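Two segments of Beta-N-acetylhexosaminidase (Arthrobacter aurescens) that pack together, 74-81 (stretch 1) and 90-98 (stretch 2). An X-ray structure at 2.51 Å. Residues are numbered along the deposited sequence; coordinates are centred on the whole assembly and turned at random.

Stretch 1, residues 74-81: SLDAEAYR
Stretch 2, residues 90-98: ISAGGAAGA

What sets the register? Two strand segments, Tyr80-Arg81 and Ile90-Ala92, run antiparallel in extended conformation; the first continues later in the chain and the second begins earlier. Arg81 and Ser91 form the hydrogen-bonded pair, CA to CA 4.9 Å: Arg81 N donates to Ser91 O at 2.7 Å, and Ser91 N donates to Arg81 O at 2.8 Å. Tyr80 and Ala92 form the non-hydrogen-bonded pair, CA to CA 4.2 Å. Beyond it, Gly93 N reaches Ala79 O in a weak hydrogen bond of 3.4 Å.

How does the chain approach Gly93 and the helix? Asp76 to Ala79 make a type I turn (Ala77 phi/psi -54/-38, Glu78 -94/5), closed by Ala79 N to Asp76 O at 2.9 Å. Asp76, chi1 t, braces it through OD1, which accepts from Glu78 N at 2.8 Å. Gly94 caps the helix that begins at Ala95, and Ala77 O lies 3.0 Å from Gly97 N.

Why glycine at 93 and 97? Gly93 CA makes CA-H...O contacts with Leu75 O (3.6 Å) and Asp76 O (3.5 Å); an ideal CB would clash with both oxygens. At Gly97, it would clash with Ala77 O and Ala79 O. Without side chains, both let backbone pack against backbone.

Which side chains fill the contact? On one sheet face, Tyr80 CB meets Ala92 CB at 4.0 Å; chi1 p and chi2 -90° lead the ring end away from stretch 2. On the other, Arg81, t at chi1 and chi2 and then bent by chi3 p, lays one face of its guanidinium over Ser91 CB. Ser91, chi1 m, is buried there, and its OG lies 2.7 Å from a hydrogen-bonded water that also donates weakly to Arg81 O at 3.1 Å. Leu75 (m, t) points toward stretch 2, its CD1 3.8 Å from Ala92 CA. Altogether 487 Å² is buried.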

# COMPACT_ATOMS: atom_id res chain seq x y z
N SER A 74 31.30 16.11 16.98
CA SER A 74 32.45 16.08 16.09
C SER A 74 32.17 15.35 14.76
O SER A 74 32.93 15.48 13.80
CB SER A 74 33.67 15.47 16.78
OG SER A 74 33.52 14.06 16.91
N LEU A 75 31.10 14.57 14.72
CA LEU A 75 30.62 13.95 13.48
C LEU A 75 29.77 14.91 12.65
O LEU A 75 29.09 15.78 13.19
CB LEU A 75 29.79 12.71 13.81
CG LEU A 75 30.49 11.56 14.53
CD1 LEU A 75 29.47 10.73 15.28
CD2 LEU A 75 31.24 10.71 13.54
N ASP A 76 29.78 14.73 11.33
CA ASP A 76 28.79 15.39 10.48
C ASP A 76 27.35 15.00 10.84
O ASP A 76 27.09 13.91 11.36
CB ASP A 76 29.03 15.09 8.99
CG ASP A 76 27.93 15.64 8.09
OD1 ASP A 76 27.08 14.84 7.61
OD2 ASP A 76 27.90 16.87 7.86
N ALA A 77 26.41 15.91 10.57
CA ALA A 77 24.99 15.70 10.86
C ALA A 77 24.39 14.41 10.28
O ALA A 77 23.55 13.80 10.93
CB ALA A 77 24.17 16.91 10.42
N GLU A 78 24.78 14.02 9.07
CA GLU A 78 24.25 12.80 8.45
C GLU A 78 25.15 11.60 8.71
O GLU A 78 24.91 10.52 8.19
CB GLU A 78 24.06 12.96 6.94
CG GLU A 78 22.82 13.75 6.52
CD GLU A 78 22.45 13.52 5.05
OE1 GLU A 78 23.36 13.59 4.19
OE2 GLU A 78 21.25 13.25 4.76
N ALA A 79 26.18 11.80 9.52
CA ALA A 79 27.17 10.77 9.78
C ALA A 79 26.93 10.09 11.13
O ALA A 79 26.39 10.69 12.06
CB ALA A 79 28.59 11.37 9.73
N TYR A 80 27.27 8.81 11.22
CA TYR A 80 27.11 8.09 12.48
C TYR A 80 28.22 7.08 12.70
O TYR A 80 28.93 6.69 11.77
CB TYR A 80 25.76 7.37 12.52
CG TYR A 80 25.75 6.21 11.57
CD1 TYR A 80 25.33 6.37 10.26
CD2 TYR A 80 26.19 4.96 11.98
CE1 TYR A 80 25.35 5.33 9.37
CE2 TYR A 80 26.21 3.90 11.09
CZ TYR A 80 25.77 4.09 9.79
OH TYR A 80 25.78 3.06 8.89
N ARG A 81 28.35 6.66 13.94
CA ARG A 81 29.23 5.57 14.31
C ARG A 81 28.36 4.52 15.01
O ARG A 81 27.48 4.88 15.80
CB ARG A 81 30.33 6.08 15.24
CG ARG A 81 31.52 5.17 15.37
CD ARG A 81 32.67 5.90 16.05
NE ARG A 81 32.27 6.44 17.35
CZ ARG A 81 32.18 7.74 17.63
NH1 ARG A 81 32.48 8.64 16.70
NH2 ARG A 81 31.80 8.14 18.84
N ILE A 90 24.86 3.85 19.13
CA ILE A 90 24.89 4.61 17.89
C ILE A 90 25.19 6.06 18.18
O ILE A 90 24.37 6.74 18.81
CB ILE A 90 23.55 4.53 17.14
CG1 ILE A 90 23.26 3.10 16.70
CG2 ILE A 90 23.55 5.43 15.92
CD1 ILE A 90 21.85 2.90 16.17
N SER A 91 26.37 6.52 17.76
CA SER A 91 26.77 7.94 17.86
C SER A 91 26.48 8.68 16.56
O SER A 91 26.78 8.19 15.47
CB SER A 91 28.28 8.05 18.14
OG SER A 91 28.68 7.28 19.25
N ALA A 92 25.92 9.88 16.65
CA ALA A 92 25.70 10.68 15.44
C ALA A 92 25.85 12.19 15.70
O ALA A 92 25.77 12.65 16.84
CB ALA A 92 24.34 10.35 14.82
N GLY A 93 26.06 12.96 14.63
CA GLY A 93 26.14 14.42 14.74
C GLY A 93 24.78 15.09 14.75
O GLY A 93 24.63 16.26 15.11
N GLY A 94 23.76 14.33 14.37
CA GLY A 94 22.40 14.83 14.37
C GLY A 94 21.35 13.74 14.22
O GLY A 94 21.66 12.55 14.12
N ALA A 95 20.09 14.16 14.20
CA ALA A 95 18.96 13.27 14.04
C ALA A 95 19.10 12.39 12.80
O ALA A 95 19.00 11.15 12.91
CB ALA A 95 17.69 14.07 13.97
N ALA A 96 19.33 13.00 11.65
CA ALA A 96 19.48 12.23 10.42
C ALA A 96 20.58 11.17 10.55
O ALA A 96 20.42 10.06 10.05
CB ALA A 96 19.76 13.14 9.25
N GLY A 97 21.67 11.52 11.21
CA GLY A 97 22.76 10.57 11.39
C GLY A 97 22.31 9.37 12.21
O GLY A 97 22.56 8.22 11.84
N ALA A 98 21.65 9.65 13.32
CA ALA A 98 21.13 8.62 14.20
C ALA A 98 20.13 7.75 13.45
O ALA A 98 20.06 6.54 13.65
CB ALA A 98 20.47 9.25 15.43
O HOH W 1 29.33 4.87 18.24